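Local coordinates for protein Exo-alpha-sialidase (Clostridium perfringens, PDB 2VO8) that probably removes terminal sialic acids from glycans as a family 33 glycoside hydrolase, and carries a cohesin module that probably recruits dockerin-bearing partners into toxin complexes, at residues S24-I29 and E110-T115; F55-I60 and G77-L82. All coordinates share one frame; numbering follows the deposited sequence. Where two conformers were deposited one is given.

Contact 1: residues S24-I29 and E110-T115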
ATOM      1  N   SER A  24     -15.205  11.294   6.027  1.00 19.89           N
ATOM      2  CA  SER A  24     -14.122  12.123   5.521  0.50 19.78           C
ATOM      3  C   SER A  24     -13.088  11.202   4.876  1.00 20.06           C
ATOM      4  O   SER A  24     -12.545  10.303   5.511  1.00 20.99           O
ATOM      5  CB  SER A  24     -13.520  12.940   6.665  0.50 19.32           C
ATOM      6  OG  SER A  24     -12.708  13.997   6.171  0.50 20.39           O
ATOM      7  N   ALA A  25     -12.837  11.413   3.585  1.00 20.18           N
ATOM      8  CA  ALA A  25     -11.880  10.618   2.847  1.00 19.10           C
ATOM      9  C   ALA A  25     -10.447  10.925   3.364  1.00 18.70           C
ATOM     10  O   ALA A  25     -10.108  12.065   3.739  1.00 18.91           O
ATOM     11  CB  ALA A  25     -11.976  10.899   1.352  1.00 19.84           C
ATOM     12  N   PHE A  26      -9.633   9.890   3.382  1.00 17.12           N
ATOM     13  CA  PHE A  26      -8.217  10.022   3.748  1.00 18.76           C
ATOM     14  C   PHE A  26      -7.386   9.094   2.856  1.00 18.19           C
ATOM     15  O   PHE A  26      -7.926   8.218   2.241  1.00 18.34           O
ATOM     16  CB  PHE A  26      -8.037   9.677   5.255  1.00 18.58           C
ATOM     17  CG  PHE A  26      -8.204   8.203   5.569  1.00 19.01           C
ATOM     18  CD1 PHE A  26      -7.115   7.318   5.596  1.00 18.82           C
ATOM     19  CD2 PHE A  26      -9.470   7.681   5.866  1.00 18.12           C
ATOM     20  CE1 PHE A  26      -7.314   5.972   5.848  1.00 20.38           C
ATOM     21  CE2 PHE A  26      -9.671   6.347   6.078  1.00 18.00           C
ATOM     22  CZ  PHE A  26      -8.593   5.481   6.104  1.00 20.10           C
ATOM     23  N   GLU A  27      -6.051   9.250   2.837  1.00 19.66           N
ATOM     24  CA  GLU A  27      -5.104   8.481   2.020  0.50 20.16           C
ATOM     25  C   GLU A  27      -4.252   7.522   2.910  1.00 19.04           C
ATOM     26  O   GLU A  27      -3.729   8.006   3.913  1.00 21.16           O
ATOM     27  CB  GLU A  27      -4.146   9.501   1.312  0.50 20.50           C
ATOM     28  CG  GLU A  27      -4.720  10.141  -0.025  0.50 22.90           C
ATOM     29  CD  GLU A  27      -5.468  11.509   0.104  0.50 23.84           C
ATOM     30  OE1 GLU A  27      -6.144  11.913  -0.866  0.50 25.96           O
ATOM     31  OE2 GLU A  27      -5.386  12.214   1.131  0.50 29.78           O
ATOM     32  N   ALA A  28      -4.127   6.244   2.569  1.00 18.71           N
ATOM     33  CA  ALA A  28      -2.985   5.457   3.011  1.00 18.68           C
ATOM     34  C   ALA A  28      -1.942   5.374   1.906  1.00 18.48           C
ATOM     35  O   ALA A  28      -2.265   5.058   0.759  1.00 19.27           O
ATOM     36  CB  ALA A  28      -3.429   4.064   3.428  1.00 17.84           C
ATOM     37  N   ILE A  29      -0.693   5.659   2.258  1.00 18.42           N
ATOM     38  CA  ILE A  29       0.378   5.772   1.276  1.00 19.52           C
ATOM     39  C   ILE A  29       1.322   4.576   1.353  1.00 19.69           C
ATOM     40  O   ILE A  29       2.032   4.395   2.342  1.00 18.70           O
ATOM     41  CB  ILE A  29       1.189   7.067   1.471  1.00 19.49           C
ATOM     42  CG1 ILE A  29       0.280   8.290   1.337  1.00 22.48           C
ATOM     43  CG2 ILE A  29       2.333   7.135   0.472  1.00 20.78           C
ATOM     44  CD1 ILE A  29       0.961   9.597   1.676  1.00 22.75           C
ATOM     45  N   GLU A 110      -8.669   0.345  14.093  1.00 18.82           N
ATOM     46  CA  GLU A 110      -8.679  -0.501  12.914  1.00 18.91           C
ATOM     47  C   GLU A 110      -7.269  -0.611  12.292  1.00 17.63           C
ATOM     48  O   GLU A 110      -6.502   0.313  12.372  1.00 17.68           O
ATOM     49  CB  GLU A 110      -9.602   0.054  11.835  1.00 18.95           C
ATOM     50  CG  GLU A 110     -11.065   0.245  12.331  1.00 20.77           C
ATOM     51  CD  GLU A 110     -11.755  -1.096  12.577  1.00 24.49           C
ATOM     52  OE1 GLU A 110     -11.429  -2.098  11.898  1.00 25.34           O
ATOM     53  OE2 GLU A 110     -12.643  -1.148  13.447  1.00 22.34           O
ATOM     54  N   VAL A 111      -7.003  -1.734  11.672  1.00 17.01           N
ATOM     55  CA  VAL A 111      -5.672  -2.007  11.091  1.00 17.82           C
ATOM     56  C   VAL A 111      -5.739  -2.013   9.568  1.00 18.33           C
ATOM     57  O   VAL A 111      -6.505  -2.783   8.976  1.00 18.22           O
ATOM     58  CB  VAL A 111      -5.100  -3.319  11.620  1.00 18.22           C
ATOM     59  CG1 VAL A 111      -3.728  -3.631  10.983  1.00 19.31           C
ATOM     60  CG2 VAL A 111      -5.052  -3.278  13.196  1.00 19.87           C
ATOM     61  N   LEU A 112      -4.905  -1.153   8.961  1.00 18.65           N
ATOM     62  CA  LEU A 112      -4.612  -1.163   7.541  1.00 18.21           C
ATOM     63  C   LEU A 112      -3.261  -1.895   7.354  1.00 18.34           C
ATOM     64  O   LEU A 112      -2.259  -1.438   7.891  1.00 17.17           O
ATOM     65  CB  LEU A 112      -4.557   0.247   7.027  1.00 18.23           C
ATOM     66  CG  LEU A 112      -5.797   1.100   7.414  1.00 17.86           C
ATOM     67  CD1 LEU A 112      -5.608   2.515   7.018  1.00 17.12           C
ATOM     68  CD2 LEU A 112      -7.086   0.398   6.836  1.00 16.53           C
ATOM     69  N   GLY A 113      -3.318  -3.048   6.703  1.00 17.89           N
ATOM     70  CA  GLY A 113      -2.204  -3.998   6.599  1.00 19.97           C
ATOM     71  C   GLY A 113      -1.728  -4.312   5.193  1.00 20.29           C
ATOM     72  O   GLY A 113      -2.477  -4.266   4.234  1.00 20.15           O
ATOM     73  N   LEU A 114      -0.460  -4.678   5.101  1.00 20.25           N
ATOM     74  CA  LEU A 114       0.089  -5.235   3.878  1.00 21.38           C
ATOM     75  C   LEU A 114       0.488  -6.660   4.215  1.00 21.75           C
ATOM     76  O   LEU A 114       1.477  -6.874   4.971  1.00 22.77           O
ATOM     77  CB  LEU A 114       1.260  -4.363   3.378  1.00 21.28           C
ATOM     78  CG  LEU A 114       1.024  -2.894   2.983  1.00 20.66           C
ATOM     79  CD1 LEU A 114       2.322  -2.036   2.676  1.00 20.54           C
ATOM     80  CD2 LEU A 114       0.072  -2.749   1.734  1.00 19.22           C
ATOM     81  N   THR A 115      -0.274  -7.632   3.715  1.00 21.97           N
ATOM     82  CA  THR A 115      -0.043  -9.034   4.071  1.00 22.37           C
ATOM     83  C   THR A 115       0.812  -9.794   3.043  1.00 22.71           C
ATOM     84  O   THR A 115       1.200 -10.937   3.274  1.00 22.99           O
ATOM     85  CB  THR A 115      -1.376  -9.776   4.300  1.00 23.19           C
ATOM     86  OG1 THR A 115      -2.223  -9.606   3.152  1.00 20.88           O
ATOM     87  CG2 THR A 115      -2.082  -9.235   5.513  1.00 22.99           C
TER

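Contact 2: residues F55-I60 and G77-L82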
ATOM      1  N   PHE A  55     -14.736   0.788   6.393  1.00 18.00           N
ATOM      2  CA  PHE A  55     -14.274   1.658   5.310  1.00 17.67           C
ATOM      3  C   PHE A  55     -14.916   1.347   3.977  1.00 17.35           C
ATOM      4  O   PHE A  55     -15.177   0.234   3.679  1.00 16.12           O
ATOM      5  CB  PHE A  55     -12.760   1.601   5.102  1.00 18.12           C
ATOM      6  CG  PHE A  55     -11.961   1.803   6.336  1.00 15.57           C
ATOM      7  CD1 PHE A  55     -11.579   3.030   6.707  1.00 16.34           C
ATOM      8  CD2 PHE A  55     -11.580   0.732   7.115  1.00 20.86           C
ATOM      9  CE1 PHE A  55     -10.850   3.212   7.799  1.00 17.53           C
ATOM     10  CE2 PHE A  55     -10.860   0.910   8.194  1.00 18.08           C
ATOM     11  CZ  PHE A  55     -10.509   2.156   8.560  1.00 18.02           C
ATOM     12  N   ILE A  56     -15.081   2.403   3.197  1.00 18.59           N
ATOM     13  CA  ILE A  56     -15.384   2.372   1.772  1.00 18.20           C
ATOM     14  C   ILE A  56     -14.048   2.549   0.942  1.00 17.83           C
ATOM     15  O   ILE A  56     -13.430   3.536   1.148  1.00 16.13           O
ATOM     16  CB  ILE A  56     -16.354   3.582   1.455  1.00 18.82           C
ATOM     17  CG1 ILE A  56     -17.640   3.499   2.279  1.00 19.84           C
ATOM     18  CG2 ILE A  56     -16.639   3.713   0.047  1.00 18.64           C
ATOM     19  CD1 ILE A  56     -18.335   4.792   2.497  1.00 18.72           C
ATOM     20  N   LEU A  57     -13.706   1.599   0.037  1.00 18.11           N
ATOM     21  CA  LEU A  57     -12.572   1.810  -0.855  1.00 19.20           C
ATOM     22  C   LEU A  57     -12.950   2.718  -2.021  1.00 20.52           C
ATOM     23  O   LEU A  57     -13.796   2.368  -2.843  1.00 21.42           O
ATOM     24  CB  LEU A  57     -12.046   0.473  -1.378  1.00 18.44           C
ATOM     25  CG  LEU A  57     -10.856   0.541  -2.338  1.00 20.64           C
ATOM     26  CD1 LEU A  57      -9.630   1.104  -1.634  1.00 20.69           C
ATOM     27  CD2 LEU A  57     -10.560  -0.830  -2.926  1.00 18.68           C
ATOM     28  N   ASN A  58     -12.316   3.884  -2.085  1.00 20.35           N
ATOM     29  CA  ASN A  58     -12.673   4.904  -3.084  1.00 21.36           C
ATOM     30  C   ASN A  58     -11.923   4.790  -4.379  1.00 23.73           C
ATOM     31  O   ASN A  58     -12.540   4.623  -5.434  1.00 25.06           O
ATOM     32  CB  ASN A  58     -12.489   6.314  -2.548  1.00 20.59           C
ATOM     33  CG  ASN A  58     -13.355   6.591  -1.362  1.00 20.86           C
ATOM     34  OD1 ASN A  58     -12.918   7.198  -0.360  1.00 20.92           O
ATOM     35  ND2 ASN A  58     -14.595   6.123  -1.448  1.00 21.45           N
ATOM     36  N   GLU A  59     -10.604   4.903  -4.327  1.00 23.11           N
ATOM     37  CA  GLU A  59      -9.754   4.752  -5.545  1.00 22.99           C
ATOM     38  C   GLU A  59      -8.344   4.434  -5.081  1.00 22.14           C
ATOM     39  O   GLU A  59      -7.947   4.831  -3.971  1.00 21.68           O
ATOM     40  CB  GLU A  59      -9.691   5.995  -6.399  1.00 24.43           C
ATOM     41  CG  GLU A  59      -9.297   7.254  -5.621  1.00 26.54           C
ATOM     42  CD  GLU A  59      -8.847   8.449  -6.488  1.00 29.69           C
ATOM     43  OE1 GLU A  59      -9.135   8.456  -7.722  1.00 35.82           O
ATOM     44  OE2 GLU A  59      -8.238   9.399  -5.915  1.00 31.01           O
ATOM     45  N   ILE A  60      -7.620   3.725  -5.935  1.00 20.96           N
ATOM     46  CA  ILE A  60      -6.225   3.364  -5.664  1.00 20.64           C
ATOM     47  C   ILE A  60      -5.466   3.896  -6.882  1.00 20.60           C
ATOM     48  O   ILE A  60      -5.774   3.544  -8.019  1.00 21.47           O
ATOM     49  CB  ILE A  60      -6.060   1.868  -5.517  1.00 20.20           C
ATOM     50  CG1 ILE A  60      -6.735   1.355  -4.224  1.00 18.90           C
ATOM     51  CG2 ILE A  60      -4.584   1.454  -5.465  1.00 19.41           C
ATOM     52  CD1 ILE A  60      -6.791  -0.109  -4.195  1.00 18.07           C
ATOM     53  N   GLY A  77     -12.318  -6.392   1.486  1.00 21.85           N
ATOM     54  CA  GLY A  77     -11.260  -6.009   2.424  1.00 22.11           C
ATOM     55  C   GLY A  77      -9.883  -6.581   2.122  1.00 22.27           C
ATOM     56  O   GLY A  77      -8.982  -6.473   2.947  1.00 21.36           O
ATOM     57  N   LYS A  78      -9.728  -7.178   0.942  1.00 21.96           N
ATOM     58  CA  LYS A  78      -8.431  -7.724   0.471  1.00 22.35           C
ATOM     59  C   LYS A  78      -8.217  -7.318  -0.976  1.00 21.60           C
ATOM     60  O   LYS A  78      -8.968  -7.752  -1.848  1.00 20.54           O
ATOM     61  CB  LYS A  78      -8.383  -9.242   0.591  1.00 23.46           C
ATOM     62  CG  LYS A  78      -8.496  -9.725   2.036  1.00 23.81           C
ATOM     63  CD  LYS A  78      -8.304 -11.206   2.137  1.00 25.61           C
ATOM     64  CE  LYS A  78      -8.341 -11.666   3.596  1.00 29.64           C
ATOM     65  NZ  LYS A  78      -8.667 -13.105   3.730  1.00 28.76           N
ATOM     66  N   VAL A  79      -7.204  -6.472  -1.205  1.00 21.07           N
ATOM     67  CA  VAL A  79      -7.024  -5.788  -2.500  1.00 21.83           C
ATOM     68  C   VAL A  79      -5.619  -6.102  -3.038  1.00 22.39           C
ATOM     69  O   VAL A  79      -4.604  -5.750  -2.419  1.00 20.12           O
ATOM     70  CB  VAL A  79      -7.195  -4.280  -2.412  1.00 22.04           C
ATOM     71  CG1 VAL A  79      -7.238  -3.628  -3.864  1.00 24.94           C
ATOM     72  CG2 VAL A  79      -8.429  -3.879  -1.600  1.00 21.93           C
ATOM     73  N   ARG A  80      -5.598  -6.764  -4.186  1.00 22.91           N
ATOM     74  CA  ARG A  80      -4.365  -7.044  -4.906  1.00 23.36           C
ATOM     75  C   ARG A  80      -3.971  -5.799  -5.679  1.00 21.87           C
ATOM     76  O   ARG A  80      -4.759  -5.297  -6.477  1.00 22.31           O
ATOM     77  CB  ARG A  80      -4.536  -8.230  -5.848  1.00 23.21           C
ATOM     78  CG  ARG A  80      -3.247  -8.519  -6.589  1.00 26.15           C
ATOM     79  CD  ARG A  80      -3.244  -9.894  -7.207  1.00 29.24           C
ATOM     80  NE  ARG A  80      -4.082  -9.970  -8.409  1.00 33.32           N
ATOM     81  CZ  ARG A  80      -5.179 -10.727  -8.554  1.00 34.25           C
ATOM     82  NH1 ARG A  80      -5.633 -11.509  -7.562  1.00 38.01           N
ATOM     83  NH2 ARG A  80      -5.847 -10.701  -9.705  1.00 35.34           N
ATOM     84  N   ILE A  81      -2.758  -5.319  -5.445  1.00 20.16           N
ATOM     85  CA  ILE A  81      -2.245  -4.069  -6.012  1.00 19.96           C
ATOM     86  C   ILE A  81      -0.918  -4.362  -6.707  1.00 21.42           C
ATOM     87  O   ILE A  81       0.019  -4.883  -6.076  1.00 19.94           O
ATOM     88  CB  ILE A  81      -2.047  -2.980  -4.974  1.00 20.48           C
ATOM     89  CG1 ILE A  81      -3.355  -2.732  -4.197  1.00 18.48           C
ATOM     90  CG2 ILE A  81      -1.457  -1.700  -5.619  1.00 20.07           C
ATOM     91  CD1 ILE A  81      -3.242  -1.691  -3.247  1.00 18.31           C
ATOM     92  N   LEU A  82      -0.890  -4.104  -8.029  1.00 20.68           N
ATOM     93  CA  LEU A  82       0.325  -4.279  -8.845  1.00 22.04           C
ATOM     94  C   LEU A  82       0.782  -2.893  -9.247  1.00 22.23           C
ATOM     95  O   LEU A  82      -0.005  -2.144  -9.881  1.00 21.18           O
ATOM     96  CB  LEU A  82       0.023  -5.105 -10.105  1.00 23.43           C
ATOM     97  CG  LEU A  82      -0.536  -6.513  -9.900  1.00 25.74           C
ATOM     98  CD1 LEU A  82      -0.817  -7.276 -11.235  1.00 27.70           C
ATOM     99  CD2 LEU A  82       0.399  -7.331  -9.045  1.00 26.49           C
TER

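Contact 1: residues S24-I29 and E110-T115
The flat group here is the F26 ring, and L112 meets it at the rim: CD1 of L112 lies close to the ring plane, 4.0 Å from CE1 of F26, while neither ring face is touched by residues 110-115. CD1 of L112 is also 4.3 Å from CZ of F26, so it sits against the CE1-CZ edge. F26 points inward from its strand, and its ring is set by a chi1 of 71°, which puts CG between the backbone N and the carbonyl carbon. L112 comes from the opposite direction.

The same methyl, L112 CD1, also approaches A28 CB, loosely, at 4.5 Å. F26 and A28 are two residues apart on one strand and both point inward, so the leucine methyl faces both the large ring and the small alanine. The main chains stay well separated, with A28 CA and L112 CA 8.2 Å apart. Each strand takes its backbone hydrogen bonds elsewhere: F26 and A28 pair with L101 and V99, and L112 with K134. V16 touches both F26 and L112, and I14 and Y50 also pack on L112, so the contact is one piece of the larger interior of the cohesin beta-sandwich.

Every touching atom is carbon, and no hydrogen bond crosses between the segments. With 86 Å² buried, the contact is modest, and its contribution probably comes from dispersion and from keeping apolar surface away from water.

Contact 2: residues F55-I60 and G77-L82
I60 reaches across the cohesin beta-sandwich to V79 and I81, joining strand 55-62 on one side to strand 78-85 on the other. The two short segments run almost parallel, at 10°, with their axes 10.7 Å apart. That spacing is too wide for backbone hydrogen bonding and is filled by branched side chains meeting tip to tip.

I60 buries the most surface here, followed by V79 and I81. The CG1 branch of I60 is extended (chi2 170°), which carries CD1 far enough to lie 3.6 Å from CG1 of V79. CD1 of I60 also meets CD1 of I81, at 4.0 Å, so one methyl bridges two inward residues of the facing strand. V79 splits its branches between partners: while CG1 goes to I60, CG2 turns to CD2 of L57, 3.9 Å away.

L57 and I60 are three residues apart, an odd spacing for two side chains on the same face of a strand. The classic beta bulge between them explains it: N58 and E59 both face N100 on strand 95-103, and the extra residue lets I60 point inward again. On the other strand, R80 directs its CB away from the contact, between V79 and I81.

The apolar packing continues beyond the two segments. V97, V99 and V69 pack on I60, and Y50 lies against both L57 and V79. I81 adds a further touch, its CD1 4.1 Å from CG2 of I60.

In the fold
Contact 1 and contact 2 have centres about 9 Å apart in the same cohesin domain, and contact 2 falls between the two halves of contact 1 in sequence: the order is 24-29, 55-60, 77-82, 110-115. Strand 95-103 joins them in the sheet, pairing antiparallel with both 26-33 and 55-62; on the other side strand 41-49 does the same for 78-85 and 107-121. F55 links them in the interior: its CE1 lies 3.6 Å from F26 CZ, and its CE2 is 4.0 Å from L112 CD2. The two contacts thus bring together four strands from different parts of the domain sequence, in one shared apolar interior that holds the two sides of the cohesin domain together.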